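Local coordinates for putative aminooxidase (Propionibacterium acnes, PDB 2BA9), which isomerises polyunsaturated fatty acids to produce conjugated linoleic acid, and binds FAD, which probably takes part in the reaction, at residues A113-Y125 with F148-W161. Residues are numbered along the deposited sequence; the frame is centred on the assembly and turned at random.
Sequences AVQKLGQLLATKY and FLALNGCEAARDLW
The Schellman motif that ends helix 145-151 faces helix 106-122 here, and Asn152, just before its positive-phi Gly153, is held through its backbone O by that helix and through its side-chain amide by the residues that follow it. Asn152 O accepts a hydrogen bond from Lys116 NZ, 2.6 Å away, the amine coming in above the carbonyl plane. Lys124, extended beyond CG, puts NZ on an in-plane lone pair of Asn152 OD1 at 2.8 Å. Asn152 ND2 donates a fairly straight hydrogen bond (161°) to Tyr125 OH, 2.9 Å away in the amide plane, and a more bent one to Phe148 O, which fixes the amide's rotation. Phe148 CE1 lies over one Tyr125 face, toward the rim, the two ring planes inclined at 53°; Lys124 CG covers the opposite face. Leu117, its CG anti to the backbone N (chi1 -177°), forks between two aromatics: CD1 meets Phe148 CE2 at 3.7 Å, while CD2 makes a CH-pi contact over the six-membered ring of Trp161, 3.8 Å from its centroid. Ala113 CB fits closely against Ala157 N (3.3 Å), and Val114 CG2 touches Leu160 CD2. Asp140 OD2 is also hydrogen-bonded to Tyr125 OH, helix 178-184 packs on Phe148 and Trp161, and helix 187-195 covers Leu160 and Trp161.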
ATOM      1  N   ALA A 113     -21.892   9.320 -13.195  1.00 26.55           N
ATOM      2  CA  ALA A 113     -20.956   8.215 -13.384  1.00 26.36           C
ATOM      3  C   ALA A 113     -20.760   7.398 -12.098  1.00 26.57           C
ATOM      4  O   ALA A 113     -20.783   6.163 -12.129  1.00 27.16           O
ATOM      5  CB  ALA A 113     -19.599   8.748 -13.895  1.00 26.26           C
ATOM      6  N   VAL A 114     -20.563   8.091 -10.977  1.00 26.11           N
ATOM      7  CA  VAL A 114     -20.333   7.444  -9.686  1.00 26.30           C
ATOM      8  C   VAL A 114     -21.512   6.556  -9.268  1.00 27.01           C
ATOM      9  O   VAL A 114     -21.304   5.445  -8.761  1.00 27.07           O
ATOM     10  CB  VAL A 114     -20.076   8.494  -8.583  1.00 26.18           C
ATOM     11  CG1 VAL A 114     -20.181   7.861  -7.181  1.00 25.69           C
ATOM     12  CG2 VAL A 114     -18.723   9.168  -8.802  1.00 24.53           C
ATOM     13  N   GLN A 115     -22.733   7.058  -9.470  1.00 27.74           N
ATOM     14  CA  GLN A 115     -23.964   6.293  -9.205  1.00 28.32           C
ATOM     15  C   GLN A 115     -24.109   5.089 -10.156  1.00 28.15           C
ATOM     16  O   GLN A 115     -24.455   3.976  -9.729  1.00 28.13           O
ATOM     17  CB  GLN A 115     -25.186   7.222  -9.324  1.00 28.78           C
ATOM     18  CG  GLN A 115     -26.582   6.527  -9.398  1.00 30.98           C
ATOM     19  CD  GLN A 115     -27.229   6.189  -8.045  1.00 34.46           C
ATOM     20  OE1 GLN A 115     -28.219   5.431  -8.009  1.00 36.18           O
ATOM     21  NE2 GLN A 115     -26.704   6.750  -6.942  1.00 34.38           N
ATOM     22  N   LYS A 116     -23.865   5.318 -11.444  1.00 27.80           N
ATOM     23  CA  LYS A 116     -23.981   4.249 -12.441  1.00 27.52           C
ATOM     24  C   LYS A 116     -22.950   3.165 -12.155  1.00 26.94           C
ATOM     25  O   LYS A 116     -23.253   1.970 -12.224  1.00 27.21           O
ATOM     26  CB  LYS A 116     -23.793   4.794 -13.860  1.00 27.61           C
ATOM     27  CG  LYS A 116     -24.300   3.843 -14.958  1.00 28.78           C
ATOM     28  CD  LYS A 116     -23.981   4.374 -16.355  1.00 29.41           C
ATOM     29  CE  LYS A 116     -23.624   3.255 -17.338  1.00 30.66           C
ATOM     30  NZ  LYS A 116     -23.306   3.789 -18.710  1.00 30.90           N
ATOM     31  N   LEU A 117     -21.732   3.583 -11.825  1.00 26.65           N
ATOM     32  CA  LEU A 117     -20.668   2.643 -11.478  1.00 26.33           C
ATOM     33  C   LEU A 117     -21.066   1.836 -10.260  1.00 26.34           C
ATOM     34  O   LEU A 117     -20.925   0.617 -10.257  1.00 26.35           O
ATOM     35  CB  LEU A 117     -19.343   3.367 -11.208  1.00 26.03           C
ATOM     36  CG  LEU A 117     -18.117   2.492 -10.897  1.00 26.42           C
ATOM     37  CD1 LEU A 117     -17.828   1.493 -12.013  1.00 25.73           C
ATOM     38  CD2 LEU A 117     -16.885   3.382 -10.627  1.00 24.50           C
ATOM     39  N   GLY A 118     -21.552   2.513  -9.224  1.00 26.31           N
ATOM     40  CA  GLY A 118     -21.957   1.827  -8.002  1.00 26.46           C
ATOM     41  C   GLY A 118     -22.905   0.686  -8.311  1.00 26.36           C
ATOM     42  O   GLY A 118     -22.764  -0.406  -7.788  1.00 26.95           O
ATOM     43  N   GLN A 119     -23.865   0.932  -9.191  1.00 26.51           N
ATOM     44  CA  GLN A 119     -24.888  -0.072  -9.495  1.00 26.58           C
ATOM     45  C   GLN A 119     -24.337  -1.231 -10.318  1.00 26.11           C
ATOM     46  O   GLN A 119     -24.705  -2.391 -10.106  1.00 26.61           O
ATOM     47  CB  GLN A 119     -26.071   0.593 -10.183  1.00 27.03           C
ATOM     48  CG  GLN A 119     -26.830   1.517  -9.242  1.00 28.27           C
ATOM     49  CD  GLN A 119     -27.507   0.763  -8.089  1.00 31.58           C
ATOM     50  OE1 GLN A 119     -28.554   0.126  -8.282  1.00 34.39           O
ATOM     51  NE2 GLN A 119     -26.922   0.842  -6.884  1.00 31.60           N
ATOM     52  N   LEU A 120     -23.444  -0.913 -11.243  1.00 25.71           N
ATOM     53  CA  LEU A 120     -22.715  -1.924 -12.005  1.00 25.58           C
ATOM     54  C   LEU A 120     -21.829  -2.806 -11.126  1.00 25.18           C
ATOM     55  O   LEU A 120     -21.740  -4.002 -11.357  1.00 25.14           O
ATOM     56  CB  LEU A 120     -21.839  -1.263 -13.061  1.00 25.52           C
ATOM     57  CG  LEU A 120     -22.529  -0.677 -14.282  1.00 26.10           C
ATOM     58  CD1 LEU A 120     -21.573   0.328 -14.931  1.00 25.22           C
ATOM     59  CD2 LEU A 120     -22.924  -1.776 -15.259  1.00 25.41           C
ATOM     60  N   LEU A 121     -21.166  -2.213 -10.135  1.00 25.00           N
ATOM     61  CA  LEU A 121     -20.299  -2.973  -9.232  1.00 24.98           C
ATOM     62  C   LEU A 121     -21.102  -3.985  -8.402  1.00 25.31           C
ATOM     63  O   LEU A 121     -20.597  -5.053  -8.040  1.00 25.34           O
ATOM     64  CB  LEU A 121     -19.528  -2.031  -8.305  1.00 25.26           C
ATOM     65  CG  LEU A 121     -18.403  -1.209  -8.949  1.00 24.91           C
ATOM     66  CD1 LEU A 121     -17.732  -0.291  -7.924  1.00 25.07           C
ATOM     67  CD2 LEU A 121     -17.386  -2.153  -9.608  1.00 25.07           C
ATOM     68  N   ALA A 122     -22.353  -3.638  -8.108  1.00 25.05           N
ATOM     69  CA  ALA A 122     -23.210  -4.450  -7.235  1.00 24.99           C
ATOM     70  C   ALA A 122     -23.786  -5.646  -7.989  1.00 24.55           C
ATOM     71  O   ALA A 122     -24.151  -6.637  -7.381  1.00 25.80           O
ATOM     72  CB  ALA A 122     -24.332  -3.595  -6.659  1.00 24.57           C
ATOM     73  N   THR A 123     -23.826  -5.553  -9.313  1.00 24.48           N
ATOM     74  CA  THR A 123     -24.454  -6.548 -10.162  1.00 24.14           C
ATOM     75  C   THR A 123     -23.489  -7.160 -11.203  1.00 24.23           C
ATOM     76  O   THR A 123     -22.939  -8.247 -10.996  1.00 23.14           O
ATOM     77  CB  THR A 123     -25.660  -5.909 -10.859  1.00 24.33           C
ATOM     78  OG1 THR A 123     -25.246  -4.693 -11.504  1.00 23.27           O
ATOM     79  CG2 THR A 123     -26.754  -5.597  -9.829  1.00 23.94           C
ATOM     80  N   LYS A 124     -23.293  -6.449 -12.314  1.00 24.60           N
ATOM     81  CA  LYS A 124     -22.462  -6.907 -13.430  1.00 24.68           C
ATOM     82  C   LYS A 124     -21.074  -7.397 -12.997  1.00 24.96           C
ATOM     83  O   LYS A 124     -20.567  -8.363 -13.561  1.00 24.24           O
ATOM     84  CB  LYS A 124     -22.323  -5.779 -14.455  1.00 25.15           C
ATOM     85  CG  LYS A 124     -21.530  -6.134 -15.702  1.00 25.33           C
ATOM     86  CD  LYS A 124     -21.511  -4.960 -16.676  1.00 26.10           C
ATOM     87  CE  LYS A 124     -20.557  -5.177 -17.847  1.00 26.58           C
ATOM     88  NZ  LYS A 124     -20.318  -3.894 -18.626  1.00 27.36           N
ATOM     89  N   TYR A 125     -20.478  -6.730 -12.002  1.00 25.40           N
ATOM     90  CA  TYR A 125     -19.121  -7.044 -11.521  1.00 25.99           C
ATOM     91  C   TYR A 125     -19.069  -7.555 -10.089  1.00 26.46           C
ATOM     92  O   TYR A 125     -18.041  -7.425  -9.422  1.00 26.35           O
ATOM     93  CB  TYR A 125     -18.219  -5.802 -11.619  1.00 25.84           C
ATOM     94  CG  TYR A 125     -18.102  -5.268 -13.024  1.00 25.39           C
ATOM     95  CD1 TYR A 125     -17.528  -6.038 -14.025  1.00 25.50           C
ATOM     96  CD2 TYR A 125     -18.555  -3.995 -13.346  1.00 25.72           C
ATOM     97  CE1 TYR A 125     -17.416  -5.563 -15.321  1.00 26.09           C
ATOM     98  CE2 TYR A 125     -18.458  -3.504 -14.640  1.00 26.32           C
ATOM     99  CZ  TYR A 125     -17.891  -4.293 -15.627  1.00 26.65           C
ATOM    100  OH  TYR A 125     -17.773  -3.809 -16.910  1.00 26.79           O
ATOM    101  N   PHE A 148     -11.633   0.605 -18.410  1.00 25.96           N
ATOM    102  CA  PHE A 148     -12.762   0.002 -17.697  1.00 25.73           C
ATOM    103  C   PHE A 148     -13.953   0.970 -17.601  1.00 25.38           C
ATOM    104  O   PHE A 148     -15.082   0.613 -17.943  1.00 24.93           O
ATOM    105  CB  PHE A 148     -12.304  -0.462 -16.302  1.00 25.59           C
ATOM    106  CG  PHE A 148     -13.434  -0.773 -15.352  1.00 25.79           C
ATOM    107  CD1 PHE A 148     -14.063  -2.006 -15.379  1.00 26.17           C
ATOM    108  CD2 PHE A 148     -13.873   0.180 -14.441  1.00 26.28           C
ATOM    109  CE1 PHE A 148     -15.119  -2.299 -14.502  1.00 26.34           C
ATOM    110  CE2 PHE A 148     -14.918  -0.102 -13.556  1.00 26.53           C
ATOM    111  CZ  PHE A 148     -15.540  -1.349 -13.588  1.00 26.76           C
ATOM    112  N   LEU A 149     -13.689   2.194 -17.133  1.00 25.43           N
ATOM    113  CA  LEU A 149     -14.727   3.231 -17.029  1.00 24.88           C
ATOM    114  C   LEU A 149     -15.343   3.583 -18.391  1.00 25.28           C
ATOM    115  O   LEU A 149     -16.578   3.653 -18.537  1.00 24.97           O
ATOM    116  CB  LEU A 149     -14.158   4.495 -16.357  1.00 24.97           C
ATOM    117  CG  LEU A 149     -13.821   4.428 -14.862  1.00 24.09           C
ATOM    118  CD1 LEU A 149     -13.365   5.791 -14.302  1.00 23.63           C
ATOM    119  CD2 LEU A 149     -14.985   3.888 -14.042  1.00 22.46           C
ATOM    120  N   ALA A 150     -14.482   3.794 -19.391  1.00 25.48           N
ATOM    121  CA  ALA A 150     -14.913   4.112 -20.750  1.00 25.57           C
ATOM    122  C   ALA A 150     -15.874   3.077 -21.327  1.00 25.64           C
ATOM    123  O   ALA A 150     -16.864   3.412 -21.958  1.00 25.99           O
ATOM    124  CB  ALA A 150     -13.699   4.280 -21.675  1.00 25.55           C
ATOM    125  N   LEU A 151     -15.588   1.812 -21.088  1.00 25.63           N
ATOM    126  CA  LEU A 151     -16.431   0.728 -21.578  1.00 25.65           C
ATOM    127  C   LEU A 151     -17.852   0.818 -21.010  1.00 25.82           C
ATOM    128  O   LEU A 151     -18.818   0.387 -21.646  1.00 24.85           O
ATOM    129  CB  LEU A 151     -15.799  -0.604 -21.177  1.00 25.78           C
ATOM    130  CG  LEU A 151     -16.321  -1.876 -21.809  1.00 26.38           C
ATOM    131  CD1 LEU A 151     -16.059  -1.893 -23.306  1.00 26.71           C
ATOM    132  CD2 LEU A 151     -15.658  -3.044 -21.120  1.00 26.80           C
ATOM    133  N   ASN A 152     -17.967   1.392 -19.812  1.00 25.75           N
ATOM    134  CA  ASN A 152     -19.246   1.498 -19.121  1.00 25.89           C
ATOM    135  C   ASN A 152     -19.829   2.913 -19.151  1.00 25.65           C
ATOM    136  O   ASN A 152     -20.771   3.203 -18.432  1.00 26.38           O
ATOM    137  CB  ASN A 152     -19.064   1.011 -17.678  1.00 25.70           C
ATOM    138  CG  ASN A 152     -18.864  -0.494 -17.599  1.00 26.42           C
ATOM    139  OD1 ASN A 152     -19.780  -1.267 -17.904  1.00 28.91           O
ATOM    140  ND2 ASN A 152     -17.666  -0.923 -17.187  1.00 26.33           N
ATOM    141  N   GLY A 153     -19.286   3.785 -19.993  1.00 25.53           N
ATOM    142  CA  GLY A 153     -19.689   5.198 -20.016  1.00 25.36           C
ATOM    143  C   GLY A 153     -19.585   5.945 -18.681  1.00 25.58           C
ATOM    144  O   GLY A 153     -20.408   6.802 -18.397  1.00 25.54           O
ATOM    145  N   CYS A 154     -18.593   5.613 -17.857  1.00 25.23           N
ATOM    146  CA  CYS A 154     -18.486   6.152 -16.504  1.00 25.56           C
ATOM    147  C   CYS A 154     -17.190   6.942 -16.280  1.00 25.55           C
ATOM    148  O   CYS A 154     -16.736   7.064 -15.147  1.00 25.52           O
ATOM    149  CB  CYS A 154     -18.548   5.012 -15.470  1.00 25.76           C
ATOM    150  SG  CYS A 154     -20.153   4.284 -15.235  1.00 26.45           S
ATOM    151  N   GLU A 155     -16.610   7.471 -17.356  1.00 25.30           N
ATOM    152  CA  GLU A 155     -15.327   8.183 -17.305  1.00 25.56           C
ATOM    153  C   GLU A 155     -15.237   9.243 -16.195  1.00 25.42           C
ATOM    154  O   GLU A 155     -14.209   9.367 -15.529  1.00 26.05           O
ATOM    155  CB  GLU A 155     -15.035   8.860 -18.657  1.00 25.50           C
ATOM    156  CG  GLU A 155     -14.676   7.901 -19.787  1.00 27.05           C
ATOM    157  CD  GLU A 155     -15.881   7.497 -20.651  1.00 26.83           C
ATOM    158  OE1 GLU A 155     -17.027   7.405 -20.120  1.00 24.68           O
ATOM    159  OE2 GLU A 155     -15.664   7.277 -21.862  1.00 26.63           O
ATOM    160  N   ALA A 156     -16.308  10.013 -16.017  1.00 25.58           N
ATOM    161  CA  ALA A 156     -16.373  11.073 -14.991  1.00 25.43           C
ATOM    162  C   ALA A 156     -16.190  10.560 -13.547  1.00 24.98           C
ATOM    163  O   ALA A 156     -15.838  11.326 -12.647  1.00 24.97           O
ATOM    164  CB  ALA A 156     -17.688  11.839 -15.117  1.00 25.50           C
ATOM    165  N   ALA A 157     -16.403   9.271 -13.322  1.00 24.65           N
ATOM    166  CA  ALA A 157     -16.168   8.686 -11.994  1.00 24.88           C
ATOM    167  C   ALA A 157     -14.731   8.883 -11.473  1.00 24.94           C
ATOM    168  O   ALA A 157     -14.501   8.932 -10.253  1.00 25.48           O
ATOM    169  CB  ALA A 157     -16.536   7.199 -11.993  1.00 24.73           C
ATOM    170  N   ARG A 158     -13.781   8.996 -12.403  1.00 24.96           N
ATOM    171  CA  ARG A 158     -12.353   9.119 -12.091  1.00 25.07           C
ATOM    172  C   ARG A 158     -12.020  10.344 -11.248  1.00 25.06           C
ATOM    173  O   ARG A 158     -11.058  10.316 -10.490  1.00 26.01           O
ATOM    174  CB  ARG A 158     -11.517   9.171 -13.385  1.00 24.87           C
ATOM    175  CG  ARG A 158     -11.526  10.541 -14.058  1.00 26.09           C
ATOM    176  CD  ARG A 158     -10.991  10.507 -15.495  1.00 27.72           C
ATOM    177  NE  ARG A 158      -9.714   9.804 -15.682  1.00 27.63           N
ATOM    178  CZ  ARG A 158      -8.517  10.268 -15.316  1.00 29.20           C
ATOM    179  NH1 ARG A 158      -8.402  11.422 -14.682  1.00 30.99           N
ATOM    180  NH2 ARG A 158      -7.415   9.563 -15.564  1.00 29.05           N
ATOM    181  N   ASP A 159     -12.775  11.427 -11.405  1.00 24.83           N
ATOM    182  CA  ASP A 159     -12.561  12.636 -10.603  1.00 24.41           C
ATOM    183  C   ASP A 159     -12.694  12.366  -9.105  1.00 24.26           C
ATOM    184  O   ASP A 159     -11.994  12.968  -8.302  1.00 24.72           O
ATOM    185  CB  ASP A 159     -13.559  13.730 -11.002  1.00 24.37           C
ATOM    186  CG  ASP A 159     -13.229  14.374 -12.337  1.00 24.20           C
ATOM    187  OD1 ASP A 159     -12.581  13.736 -13.203  1.00 23.49           O
ATOM    188  OD2 ASP A 159     -13.620  15.539 -12.510  1.00 22.55           O
ATOM    189  N   LEU A 160     -13.606  11.477  -8.732  1.00 24.17           N
ATOM    190  CA  LEU A 160     -13.766  11.074  -7.326  1.00 23.76           C
ATOM    191  C   LEU A 160     -12.695  10.058  -6.911  1.00 23.89           C
ATOM    192  O   LEU A 160     -12.032  10.228  -5.906  1.00 23.88           O
ATOM    193  CB  LEU A 160     -15.155  10.469  -7.075  1.00 24.02           C
ATOM    194  CG  LEU A 160     -15.498  10.191  -5.601  1.00 23.07           C
ATOM    195  CD1 LEU A 160     -15.795  11.473  -4.865  1.00 24.16           C
ATOM    196  CD2 LEU A 160     -16.662   9.251  -5.469  1.00 24.88           C
ATOM    197  N   TRP A 161     -12.529   9.018  -7.715  1.00 24.00           N
ATOM    198  CA  TRP A 161     -11.632   7.892  -7.395  1.00 24.01           C
ATOM    199  C   TRP A 161     -10.146   8.250  -7.378  1.00 23.98           C
ATOM    200  O   TRP A 161      -9.358   7.609  -6.694  1.00 23.66           O
ATOM    201  CB  TRP A 161     -11.864   6.745  -8.394  1.00 24.39           C
ATOM    202  CG  TRP A 161     -12.613   5.588  -7.823  1.00 24.56           C
ATOM    203  CD1 TRP A 161     -12.080   4.460  -7.294  1.00 24.21           C
ATOM    204  CD2 TRP A 161     -14.036   5.438  -7.744  1.00 25.61           C
ATOM    205  NE1 TRP A 161     -13.071   3.615  -6.879  1.00 25.23           N
ATOM    206  CE2 TRP A 161     -14.287   4.193  -7.139  1.00 25.47           C
ATOM    207  CE3 TRP A 161     -15.120   6.243  -8.111  1.00 24.45           C
ATOM    208  CZ2 TRP A 161     -15.580   3.721  -6.908  1.00 25.08           C
ATOM    209  CZ3 TRP A 161     -16.400   5.780  -7.874  1.00 24.93           C
ATOM    210  CH2 TRP A 161     -16.621   4.532  -7.271  1.00 24.62           C
TER